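Local coordinates for protein RsfP (Uncultured bacterium, PDB 4GLJ) that probably catalyses the phosphorolytic cleavage of 5'-methylthioadenosine to adenine and 5-methylthioribose 1-phosphate, and binds the dye rhodamine B, at residues R153-A158 against Q250-Q255; D15-G20 against R91-V96; M27-N32 against G52-V57; P108-I113 against Q164-A169. All blocks are in the same frame, centred on the assembly; numbering follows the deposited sequence.

Contact 1 (R153-A158 against Q250-Q255)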
loop_
_atom_site.group_PDB
_atom_site.type_symbol
_atom_site.label_atom_id
_atom_site.label_comp_id
_atom_site.label_asym_id
_atom_site.label_seq_id
_atom_site.Cartn_x
_atom_site.Cartn_y
_atom_site.Cartn_z
ATOM N N ARG A 153 12.860 24.640 20.779
ATOM C CA ARG A 153 13.125 25.784 21.690
ATOM C C ARG A 153 11.763 26.303 22.226
ATOM O O ARG A 153 11.689 26.740 23.368
ATOM C CB ARG A 153 13.904 26.867 20.974
ATOM C CG ARG A 153 15.325 26.426 20.684
ATOM C CD ARG A 153 16.146 27.522 20.056
ATOM N NE ARG A 153 15.831 27.649 18.641
ATOM C CZ ARG A 153 15.344 28.754 18.088
ATOM N NH1 ARG A 153 15.126 29.837 18.829
ATOM N NH2 ARG A 153 15.109 28.766 16.784
ATOM N N ALA A 154 10.720 26.206 21.392
ATOM C CA ALA A 154 9.331 26.626 21.788
ATOM C C ALA A 154 8.883 25.765 22.992
ATOM O O ALA A 154 8.278 26.278 23.966
ATOM C CB ALA A 154 8.330 26.459 20.634
ATOM N N TYR A 155 9.181 24.458 22.929
ATOM C CA TYR A 155 8.788 23.524 24.004
ATOM C C TYR A 155 9.467 23.971 25.277
ATOM O O TYR A 155 8.851 23.980 26.368
ATOM C CB TYR A 155 9.289 22.060 23.738
ATOM C CG TYR A 155 8.900 21.087 24.859
ATOM C CD1 TYR A 155 7.664 20.381 24.811
ATOM C CD2 TYR A 155 9.774 20.808 25.940
ATOM C CE1 TYR A 155 7.311 19.483 25.829
ATOM C CE2 TYR A 155 9.412 19.926 26.943
ATOM C CZ TYR A 155 8.195 19.251 26.888
ATOM O OH TYR A 155 7.848 18.346 27.912
ATOM N N ASP A 156 10.767 24.281 25.177
ATOM C CA ASP A 156 11.489 24.645 26.371
ATOM C C ASP A 156 10.954 25.952 26.896
ATOM O O ASP A 156 10.892 26.138 28.101
ATOM C CB ASP A 156 12.997 24.790 26.114
ATOM C CG ASP A 156 13.690 23.454 25.879
ATOM O OD1 ASP A 156 13.290 22.417 26.471
ATOM O OD2 ASP A 156 14.689 23.429 25.113
ATOM N N ASN A 157 10.616 26.861 25.992
ATOM C CA ASN A 157 10.095 28.210 26.354
ATOM C C ASN A 157 8.707 28.151 27.016
ATOM O O ASN A 157 8.315 29.032 27.767
ATOM C CB ASN A 157 10.044 29.135 25.129
ATOM C CG ASN A 157 11.415 29.643 24.714
ATOM O OD1 ASN A 157 12.415 29.358 25.353
ATOM N ND2 ASN A 157 11.461 30.396 23.642
ATOM N N ALA A 158 7.986 27.087 26.775
ATOM C CA ALA A 158 6.620 26.948 27.264
ATOM C C ALA A 158 6.614 26.458 28.712
ATOM O O ALA A 158 5.577 26.482 29.377
ATOM C CB ALA A 158 5.898 25.964 26.368
ATOM N N GLN A 250 -1.052 23.688 23.106
ATOM C CA GLN A 250 -1.374 25.101 22.941
ATOM C C GLN A 250 -0.278 26.053 23.453
ATOM O O GLN A 250 0.018 27.066 22.782
ATOM C CB GLN A 250 -2.701 25.481 23.643
ATOM C CG GLN A 250 -3.916 24.688 23.173
ATOM C CD GLN A 250 -4.462 25.130 21.814
ATOM O OE1 GLN A 250 -3.964 26.095 21.195
ATOM N NE2 GLN A 250 -5.500 24.430 21.340
ATOM N N GLN A 251 0.311 25.734 24.614
ATOM C CA GLN A 251 1.426 26.570 25.148
ATOM C C GLN A 251 2.646 26.525 24.246
ATOM O O GLN A 251 3.275 27.566 23.938
ATOM C CB GLN A 251 1.806 26.188 26.594
ATOM C CG GLN A 251 0.645 26.140 27.556
ATOM C CD GLN A 251 -0.221 27.381 27.445
ATOM O OE1 GLN A 251 0.297 28.519 27.361
ATOM N NE2 GLN A 251 -1.549 27.180 27.440
ATOM N N VAL A 252 2.908 25.325 23.707
ATOM C CA VAL A 252 4.029 25.171 22.821
ATOM C C VAL A 252 3.839 25.957 21.525
ATOM O O VAL A 252 4.772 26.638 21.085
ATOM C CB VAL A 252 4.347 23.666 22.534
ATOM C CG1 VAL A 252 5.561 23.586 21.592
ATOM C CG2 VAL A 252 4.602 22.904 23.875
ATOM N N ILE A 253 2.663 25.825 20.904
ATOM C CA ILE A 253 2.276 26.577 19.707
ATOM C C ILE A 253 2.418 28.094 19.957
ATOM O O ILE A 253 2.964 28.824 19.102
ATOM C CB ILE A 253 0.794 26.216 19.332
ATOM C CG1 ILE A 253 0.705 24.819 18.678
ATOM C CG2 ILE A 253 0.097 27.245 18.460
ATOM C CD1 ILE A 253 -0.746 24.309 18.780
ATOM N N LYS A 254 1.895 28.580 21.086
ATOM C CA LYS A 254 2.068 30.035 21.417
ATOM C C LYS A 254 3.539 30.465 21.277
ATOM O O LYS A 254 3.864 31.401 20.555
ATOM C CB LYS A 254 1.482 30.381 22.808
ATOM C CG LYS A 254 0.024 30.715 22.678
ATOM C CD LYS A 254 -0.724 31.039 23.985
ATOM C CE LYS A 254 -1.299 29.758 24.576
ATOM N NZ LYS A 254 -2.507 30.034 25.398
ATOM N N GLN A 255 4.425 29.718 21.914
ATOM C CA GLN A 255 5.862 29.979 21.849
ATOM C C GLN A 255 6.458 29.829 20.458
ATOM O O GLN A 255 7.299 30.644 20.058
ATOM C CB GLN A 255 6.608 29.089 22.842
ATOM C CG GLN A 255 6.293 29.323 24.326
ATOM C CD GLN A 255 6.492 30.760 24.799
ATOM O OE1 GLN A 255 7.347 31.494 24.327
ATOM N NE2 GLN A 255 5.650 31.166 25.705
HETATM O O HOH W 1 8.892 31.376 22.298
#
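Q255 lays the aliphatic part of its side chain over the backbone of 154-158: CB lies 3.5 Å from the carbonyl O of A154, and CG rests 3.7 Å from the N of A158. A bend at chi2 (-55°) then turns CD toward N157. One water joins the polar ends, accepting from ND2 of N157 and donating both to the backbone O of Q255 and, at 2.6 Å, to its OE1. An alanine in place of Q255 would probably open a gap beside the A158 N and leave the water with one anchor fewer on this helix. The small A154 and A158 are consistent with the approach of the axes of helix segments 153-157 and 250-255 to 7.8 Å, at 117° between their directions. A154 CB sits 3.6 Å from the O of V252, and A158 CB meets Q251 CB at 4.1 Å. V252 works on the buried side, its CG1 4.0 Å from the N of Y155 and its CG2 4.1 Å from CD1 of the obliquely crossing Y155 ring. Since Y155 and V252 both also touch M111 of strand 111-119, this is the packing of two neighbouring helices covering a sheet, as in the layered alpha/beta fold of the phosphorylase superfamily.

Contact 2 (D15-G20 against R91-V96); sequences DIAIIG and RYIVSV
D15 and R91 touch just ahead of a run of parallel pairing that goes from I16 and Y92 to G20 and V96, the axes of the two strand segments lying 4.7 Å apart at 19°. Among backbone bonds, the O of D15 is gripped twice: Y92 N approaches in the carbonyl plane, whereas R91 N, at 2.8 Å, comes from above it. Beyond this the bonds alternate, A17 N to Y92 O, V94 N to A17 O, I19 N to V94 O and V96 N to I19 O, all between 2.9 and 3.0 Å.

The charged interaction is at the start of the pairing, where R91 NH1 meets the syn lone pair of D15 OD1 at 2.8 Å. Its detail is doubtful, because R91 has an alternate conformer and its CD crowds the same oxygen. D15 OD2 lies at the edge of the Y92 ring, 3.5 Å from CE2, the carboxylate and ring planes 81° apart.

Apolar contacts fill both faces. A bend at chi2 of I18 (-60°) brings CD1 within 3.8 Å of V94 CB, on the face covered by I253 and I260 of helix 237-263; on the other, I19 CD1 touches I93 CG2 at 3.7 Å. S95 OG, also on that second face, bonds N200. Such adjacent parallel strands form the centre of the phosphorylase-superfamily sheet, and just beyond them S22 and A98 line a rhodamine B pocket.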
loop_
_atom_site.group_PDB
_atom_site.type_symbol
_atom_site.label_atom_id
_atom_site.label_comp_id
_atom_site.label_asym_id
_atom_site.label_seq_id
_atom_site.Cartn_x
_atom_site.Cartn_y
_atom_site.Cartn_z
ATOM N N ASP A 15 0.975 33.981 7.468
ATOM C CA ASP A 15 2.261 33.465 7.063
ATOM C C ASP A 15 2.435 32.078 7.691
ATOM O O ASP A 15 3.310 31.309 7.276
ATOM C CB ASP A 15 3.274 34.424 7.669
ATOM C CG ASP A 15 4.682 34.149 7.253
ATOM O OD1 ASP A 15 4.937 34.092 6.031
ATOM O OD2 ASP A 15 5.561 34.067 8.167
ATOM N N ILE A 16 1.661 31.823 8.741
ATOM C CA ILE A 16 1.878 30.682 9.630
ATOM C C ILE A 16 0.530 29.986 9.851
ATOM O O ILE A 16 -0.480 30.691 10.043
ATOM C CB ILE A 16 2.339 31.150 11.033
ATOM C CG1 ILE A 16 3.647 31.942 10.917
ATOM C CG2 ILE A 16 2.526 29.902 11.966
ATOM C CD1 ILE A 16 3.978 32.743 12.199
ATOM N N ALA A 17 0.516 28.646 9.783
ATOM C CA ALA A 17 -0.687 27.857 10.015
ATOM C C ALA A 17 -0.440 26.756 10.986
ATOM O O ALA A 17 0.639 26.153 11.029
ATOM C CB ALA A 17 -1.235 27.323 8.697
ATOM N N ILE A 18 -1.447 26.485 11.802
ATOM C CA ILE A 18 -1.405 25.365 12.691
ATOM C C ILE A 18 -2.494 24.383 12.200
ATOM O O ILE A 18 -3.675 24.779 12.032
ATOM C CB ILE A 18 -1.742 25.787 14.115
ATOM C CG1 ILE A 18 -0.833 26.961 14.588
ATOM C CG2 ILE A 18 -1.740 24.605 15.095
ATOM C CD1 ILE A 18 0.657 26.586 14.567
ATOM N N ILE A 19 -2.104 23.103 12.024
ATOM C CA ILE A 19 -3.062 22.071 11.633
ATOM C C ILE A 19 -3.214 21.249 12.861
ATOM O O ILE A 19 -2.272 20.596 13.347
ATOM C CB ILE A 19 -2.613 21.191 10.416
ATOM C CG1 ILE A 19 -2.377 22.064 9.204
ATOM C CG2 ILE A 19 -3.684 20.084 10.197
ATOM C CD1 ILE A 19 -1.904 21.310 7.959
ATOM N N GLY A 20 -4.421 21.330 13.455
ATOM C CA GLY A 20 -4.664 20.701 14.723
ATOM C C GLY A 20 -5.258 19.286 14.612
ATOM O O GLY A 20 -6.337 19.135 13.973
ATOM N N ARG A 91 3.512 30.183 4.727
ATOM C CA ARG A 91 4.870 29.815 4.398
ATOM C C ARG A 91 5.357 28.777 5.408
ATOM O O ARG A 91 6.326 28.080 5.153
ATOM C CB ARG A 91 5.745 31.076 4.470
ATOM C CG ARG A 91 5.338 32.112 3.412
ATOM C CD ARG A 91 5.999 33.459 3.644
ATOM N NE ARG A 91 7.433 33.296 3.738
ATOM C CZ ARG A 91 8.192 33.734 4.721
ATOM N NH1 ARG A 91 7.692 34.436 5.721
ATOM N NH2 ARG A 91 9.462 33.455 4.676
ATOM N N TYR A 92 4.674 28.722 6.556
ATOM C CA TYR A 92 5.086 27.776 7.626
ATOM C C TYR A 92 3.886 27.069 8.175
ATOM O O TYR A 92 2.920 27.694 8.508
ATOM C CB TYR A 92 5.775 28.454 8.818
ATOM C CG TYR A 92 7.006 29.315 8.420
ATOM C CD1 TYR A 92 8.268 28.730 8.189
ATOM C CD2 TYR A 92 6.855 30.687 8.191
ATOM C CE1 TYR A 92 9.376 29.513 7.832
ATOM C CE2 TYR A 92 7.946 31.504 7.810
ATOM C CZ TYR A 92 9.191 30.905 7.656
ATOM O OH TYR A 92 10.251 31.698 7.298
ATOM N N ILE A 93 3.964 25.725 8.254
ATOM C CA ILE A 93 2.912 24.906 8.941
ATOM C C ILE A 93 3.517 24.136 10.105
ATOM O O ILE A 93 4.567 23.508 9.951
ATOM C CB ILE A 93 2.267 23.852 7.973
ATOM C CG1 ILE A 93 1.484 24.622 6.906
ATOM C CG2 ILE A 93 1.332 22.899 8.736
ATOM C CD1 ILE A 93 0.968 23.716 5.770
ATOM N N VAL A 94 2.836 24.194 11.249
ATOM C CA VAL A 94 3.088 23.280 12.329
ATOM C C VAL A 94 1.883 22.349 12.416
ATOM O O VAL A 94 0.776 22.740 12.690
ATOM C CB VAL A 94 3.304 23.966 13.708
ATOM C CG1 VAL A 94 3.577 22.901 14.802
ATOM C CG2 VAL A 94 4.516 24.899 13.610
ATOM N N SER A 95 2.147 21.068 12.263
ATOM C CA SER A 95 1.106 20.027 12.366
ATOM C C SER A 95 1.208 19.508 13.813
ATOM O O SER A 95 2.291 19.175 14.318
ATOM C CB SER A 95 1.509 18.848 11.446
ATOM O OG SER A 95 0.939 17.637 12.004
ATOM N N VAL A 96 0.094 19.432 14.477
ATOM C CA VAL A 96 0.081 19.015 15.836
ATOM C C VAL A 96 -0.718 17.748 15.875
ATOM O O VAL A 96 -1.910 17.783 15.554
ATOM C CB VAL A 96 -0.544 20.074 16.767
ATOM C CG1 VAL A 96 -0.494 19.507 18.192
ATOM C CG2 VAL A 96 0.209 21.433 16.647
#

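Contact 3 (M27-N32 against G52-V57); sequences MQALTN and GELNGV
T31 and E53 form an antiparallel hydrogen-bonded pair, their CA atoms 5.1 Å apart. T31 N reaches E53 O at 2.9 Å and nearly straight (171°), while E53 N returns to a lone pair of T31 O at 3.0 Å. Turns flank this bridge on both segments: a type I turn from M27 to L30 leads into it, and a type I' turn from L54 to V57 leads out, closing the hairpin between strands 49-54 and 57-63. At N32 the chain turns a corner, and the pairing is passed on to strand 33-36. G52 lies against L30, where a side chain could hardly fit: a CB on G52 would fall 2.5 Å from L30 CB.

The side chains divide into a polar and an apolar group. OG1 of T31 stands between its own N and carbonyl carbon (chi1 62°), the crowded position, from which it gives a second bond, of 3.2 Å, to E53 O from above the carbonyl plane. The T31 and E53 side chains cross at about a right angle, with OG1 beside E53 CB. A bend at chi2 (74°) turns CD of E53 toward the 31-32 backbone; R34, by a salt bridge, and T58 position the carboxylate through OE2. On the inner side, L30 CD2 meets L54 CD1 at 3.7 Å, and A29 CB meets the same methyl at 4.0 Å from the exposed turn.

The three bonds between T31 and E53, two of them on one carbonyl, imply that polar bonds hold the solvent-facing side, while the leucine pair packs on the buried side.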
loop_
_atom_site.group_PDB
_atom_site.type_symbol
_atom_site.label_atom_id
_atom_site.label_comp_id
_atom_site.label_asym_id
_atom_site.label_seq_id
_atom_site.Cartn_x
_atom_site.Cartn_y
_atom_site.Cartn_z
ATOM N N MET A 27 -8.183 26.953 18.687
ATOM C CA MET A 27 -7.189 27.755 19.356
ATOM C C MET A 27 -7.847 28.908 20.121
ATOM O O MET A 27 -7.908 30.019 19.611
ATOM C CB MET A 27 -6.182 28.299 18.363
ATOM C CG MET A 27 -5.076 27.325 18.058
ATOM S SD MET A 27 -3.676 28.091 17.210
ATOM C CE MET A 27 -4.350 28.671 15.643
ATOM N N GLN A 28 -8.310 28.619 21.334
ATOM C CA GLN A 28 -8.876 29.605 22.292
ATOM C C GLN A 28 -8.171 30.983 22.402
ATOM O O GLN A 28 -8.844 32.023 22.442
ATOM C CB GLN A 28 -8.948 28.959 23.692
ATOM C CG GLN A 28 -9.408 29.851 24.846
ATOM C CD GLN A 28 -10.921 29.952 24.943
ATOM O OE1 GLN A 28 -11.619 29.998 23.927
ATOM N NE2 GLN A 28 -11.437 29.983 26.167
ATOM N N ALA A 29 -6.838 31.006 22.458
ATOM C CA ALA A 29 -6.133 32.263 22.733
ATOM C C ALA A 29 -6.099 33.304 21.566
ATOM O O ALA A 29 -5.818 34.486 21.799
ATOM C CB ALA A 29 -4.735 31.990 23.286
ATOM N N LEU A 30 -6.404 32.903 20.327
ATOM C CA LEU A 30 -6.364 33.894 19.232
ATOM C C LEU A 30 -7.372 35.007 19.453
ATOM O O LEU A 30 -8.503 34.747 19.868
ATOM C CB LEU A 30 -6.631 33.261 17.871
ATOM C CG LEU A 30 -5.746 32.089 17.451
ATOM C CD1 LEU A 30 -6.365 31.432 16.200
ATOM C CD2 LEU A 30 -4.309 32.530 17.204
ATOM N N THR A 31 -6.959 36.232 19.154
ATOM C CA THR A 31 -7.861 37.374 19.159
ATOM C C THR A 31 -8.392 37.725 17.772
ATOM O O THR A 31 -7.769 37.376 16.742
ATOM C CB THR A 31 -7.151 38.620 19.721
ATOM O OG1 THR A 31 -6.046 38.951 18.864
ATOM C CG2 THR A 31 -6.637 38.342 21.137
ATOM N N ASN A 32 -9.529 38.439 17.754
ATOM C CA ASN A 32 -10.257 38.804 16.536
ATOM C C ASN A 32 -10.409 37.590 15.617
ATOM O O ASN A 32 -10.169 37.690 14.390
ATOM C CB ASN A 32 -9.604 39.978 15.800
ATOM C CG ASN A 32 -9.790 41.310 16.550
ATOM O OD1 ASN A 32 -10.913 41.804 16.738
ATOM N ND2 ASN A 32 -8.688 41.882 16.999
ATOM N N GLY A 52 -6.753 34.342 13.321
ATOM C CA GLY A 52 -6.740 35.157 14.515
ATOM C C GLY A 52 -5.310 35.574 14.750
ATOM O O GLY A 52 -4.407 35.118 14.027
ATOM N N GLU A 53 -5.122 36.436 15.749
ATOM C CA GLU A 53 -3.801 36.941 16.113
ATOM C C GLU A 53 -3.394 36.398 17.471
ATOM O O GLU A 53 -4.179 36.365 18.407
ATOM C CB GLU A 53 -3.742 38.486 16.087
ATOM C CG GLU A 53 -3.580 39.035 14.665
ATOM C CD GLU A 53 -4.884 38.935 13.856
ATOM O OE1 GLU A 53 -5.974 39.169 14.456
ATOM O OE2 GLU A 53 -4.811 38.628 12.631
ATOM N N LEU A 54 -2.154 35.933 17.518
ATOM C CA LEU A 54 -1.482 35.530 18.747
ATOM C C LEU A 54 -0.434 36.614 18.877
ATOM O O LEU A 54 0.445 36.726 18.024
ATOM C CB LEU A 54 -0.875 34.118 18.496
ATOM C CG LEU A 54 -0.919 33.015 19.559
ATOM C CD1 LEU A 54 -2.291 32.931 20.241
ATOM C CD2 LEU A 54 -0.512 31.679 18.940
ATOM N N ASN A 55 -0.578 37.496 19.893
ATOM C CA ASN A 55 0.274 38.687 20.006
ATOM C C ASN A 55 0.446 39.485 18.700
ATOM O O ASN A 55 1.559 39.833 18.295
ATOM C CB ASN A 55 1.657 38.339 20.576
ATOM C CG ASN A 55 1.590 37.468 21.838
ATOM O OD1 ASN A 55 0.722 36.594 21.987
ATOM N ND2 ASN A 55 2.545 37.675 22.735
ATOM N N GLY A 56 -0.649 39.791 18.030
ATOM C CA GLY A 56 -0.540 40.550 16.807
ATOM C C GLY A 56 -0.008 39.818 15.598
ATOM O O GLY A 56 -0.025 40.385 14.494
ATOM N N VAL A 57 0.462 38.569 15.774
ATOM C CA VAL A 57 0.866 37.734 14.650
ATOM C C VAL A 57 -0.374 36.969 14.138
ATOM O O VAL A 57 -1.011 36.273 14.908
ATOM C CB VAL A 57 1.886 36.653 15.077
ATOM C CG1 VAL A 57 2.284 35.775 13.880
ATOM C CG2 VAL A 57 3.104 37.258 15.763
#

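Contact 4 (P108-I113 against Q164-A169); sequences PLDMVI and QCHAKA
D110 receives two hydrogen bonds from the opposing segment on the same face of its carboxylate, both well out of plane. Q164 N meets OD1 at 2.9 Å from 56° above that plane, and H166 NE2 meets OD2 at 2.9 Å from 60° above it. The imidazole bond is nearly straight (163°) and lies close to the ring's own plane, although ring and carboxylate planes are well turned from one another. K107 N is a further donor to OD2, and a water accepts from NE2 of Q164 and makes a weak bond to OD2. An alanine in place of D110 would probably leave both the Q164 N and the H166 imidazole without their acceptor, and the ring freer to turn.

Beyond this junction the segments pair as parallel strands, with M111 N bound to Q164 O, H166 N to M111 O and I113 N to H166 O at 2.8 Å; the last bond, from K168 N to I113 O, is weak. The M111 carbonyl also lies at the edge of the H166 ring, 3.4 Å from CD2. Apolar packing differs from face to face. I113 CG1 rests on C165 SG at 3.7 Å, whereas V112 CG1 presses against A169 CB at 3.5 Å, tighter than an ordinary carbon contact.

The chain runs from strand 111-119 through helix 145-157 to strand 165-167, a beta-alpha-beta crossover between adjacent parallel strands. Y155 of that helix touches C165, I152 touches A167, M111 packs on N248 of helix 237-263, and strand 213-221 pairs antiparallel along the other edge of strand 111-119.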
loop_
_atom_site.group_PDB
_atom_site.type_symbol
_atom_site.label_atom_id
_atom_site.label_comp_id
_atom_site.label_asym_id
_atom_site.label_seq_id
_atom_site.Cartn_x
_atom_site.Cartn_y
_atom_site.Cartn_z
ATOM N N PRO A 108 3.720 8.410 27.410
ATOM C CA PRO A 108 2.502 9.258 27.325
ATOM C C PRO A 108 2.690 10.617 28.000
ATOM O O PRO A 108 3.275 10.705 29.084
ATOM C CB PRO A 108 1.445 8.428 28.037
ATOM C CG PRO A 108 1.897 7.007 27.745
ATOM C CD PRO A 108 3.406 7.019 27.797
ATOM N N LEU A 109 2.183 11.652 27.343
ATOM C CA LEU A 109 2.379 13.063 27.693
ATOM C C LEU A 109 3.737 13.649 27.287
ATOM O O LEU A 109 3.941 14.858 27.386
ATOM C CB LEU A 109 2.121 13.345 29.191
ATOM C CG LEU A 109 0.839 12.848 29.835
ATOM C CD1 LEU A 109 0.888 13.431 31.224
ATOM C CD2 LEU A 109 -0.428 13.252 29.120
ATOM N N ASP A 110 4.665 12.827 26.798
ATOM C CA ASP A 110 5.841 13.407 26.182
ATOM C C ASP A 110 5.422 14.002 24.843
ATOM O O ASP A 110 4.368 13.600 24.220
ATOM C CB ASP A 110 6.918 12.381 25.906
ATOM C CG ASP A 110 7.662 11.921 27.160
ATOM O OD1 ASP A 110 7.467 12.490 28.278
ATOM O OD2 ASP A 110 8.435 10.918 26.989
ATOM N N MET A 111 6.247 14.939 24.372
ATOM C CA MET A 111 6.176 15.343 22.953
ATOM C C MET A 111 7.416 14.919 22.215
ATOM O O MET A 111 8.471 14.677 22.833
ATOM C CB MET A 111 5.944 16.840 22.824
ATOM C CG MET A 111 4.814 17.322 23.761
ATOM S SD MET A 111 4.398 19.049 23.426
ATOM C CE MET A 111 3.246 19.415 24.751
ATOM N N VAL A 112 7.256 14.810 20.902
ATOM C CA VAL A 112 8.261 14.307 20.032
ATOM C C VAL A 112 8.247 15.226 18.808
ATOM O O VAL A 112 7.195 15.560 18.233
ATOM C CB VAL A 112 7.980 12.834 19.621
ATOM C CG1 VAL A 112 9.065 12.356 18.664
ATOM C CG2 VAL A 112 8.014 11.928 20.872
ATOM N N ILE A 113 9.438 15.648 18.417
ATOM C CA ILE A 113 9.570 16.451 17.179
ATOM C C ILE A 113 10.342 15.580 16.162
ATOM O O ILE A 113 11.576 15.542 16.155
ATOM C CB ILE A 113 10.406 17.779 17.416
ATOM C CG1 ILE A 113 9.903 18.514 18.667
ATOM C CG2 ILE A 113 10.406 18.675 16.160
ATOM C CD1 ILE A 113 8.446 18.809 18.598
ATOM N N GLN A 164 8.645 15.117 28.793
ATOM C CA GLN A 164 9.767 15.786 28.188
ATOM C C GLN A 164 9.539 15.824 26.696
ATOM O O GLN A 164 8.565 15.249 26.234
ATOM C CB GLN A 164 11.074 15.103 28.539
ATOM C CG GLN A 164 11.224 13.682 28.081
ATOM C CD GLN A 164 12.516 13.054 28.660
ATOM O OE1 GLN A 164 13.591 13.640 28.554
ATOM N NE2 GLN A 164 12.400 11.863 29.284
ATOM N N CYS A 165 10.416 16.491 25.943
ATOM C CA CYS A 165 10.295 16.565 24.506
ATOM C C CYS A 165 11.532 15.888 23.898
ATOM O O CYS A 165 12.687 16.146 24.358
ATOM C CB CYS A 165 10.273 18.056 24.079
ATOM S SG CYS A 165 9.977 18.276 22.314
ATOM N N HIS A 166 11.335 15.065 22.887
ATOM C CA HIS A 166 12.382 14.349 22.216
ATOM C C HIS A 166 12.483 14.812 20.807
ATOM O O HIS A 166 11.475 14.949 20.146
ATOM C CB HIS A 166 12.085 12.864 22.216
ATOM C CG HIS A 166 11.698 12.313 23.549
ATOM N ND1 HIS A 166 12.542 11.668 24.325
ATOM C CD2 HIS A 166 10.501 12.318 24.210
ATOM C CE1 HIS A 166 11.927 11.294 25.432
ATOM N NE2 HIS A 166 10.681 11.686 25.359
ATOM N N ALA A 167 13.679 15.068 20.299
ATOM C CA ALA A 167 13.778 15.421 18.856
ATOM C C ALA A 167 14.416 14.274 18.099
ATOM O O ALA A 167 14.900 13.355 18.727
ATOM C CB ALA A 167 14.612 16.694 18.701
ATOM N N LYS A 168 14.512 14.362 16.781
ATOM C CA LYS A 168 15.230 13.397 15.940
ATOM C C LYS A 168 14.654 11.960 15.985
ATOM O O LYS A 168 15.389 10.980 16.161
ATOM C CB LYS A 168 16.727 13.316 16.216
ATOM C CG LYS A 168 17.466 14.657 16.251
ATOM C CD LYS A 168 17.118 15.578 15.067
ATOM C CE LYS A 168 17.814 16.949 15.154
ATOM N NZ LYS A 168 18.963 16.899 16.093
ATOM N N ALA A 169 13.376 11.865 15.765
ATOM C CA ALA A 169 12.619 10.597 15.751
ATOM C C ALA A 169 12.001 10.350 14.359
ATOM O O ALA A 169 11.878 11.295 13.518
ATOM C CB ALA A 169 11.485 10.696 16.792
HETATM O O HOH W 2 9.574 11.042 29.584
#

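Overall arrangement
Contact 2 is the core of the set, almost entirely buried, only its D15-R91 end partly exposed, and built on regular parallel pairing, while contacts 1, 3 and 4 are partly buried. Contacts 2, 3 and 4 all reach one mixed sheet. Contact 3 lies within the loop closed by contact 2 and differs in being an antiparallel pair with turns. Contact 4 repeats the parallel pairing some 18 Å away, centre to centre, but adds a histidine-carboxylate bond near the surface. Contact 1, joining helices, uses small side chains and one water instead of direct polar bonds. It touches the other three: I253 packs on I18 and V96, K254 on A29 and L54, and Y155 on C165.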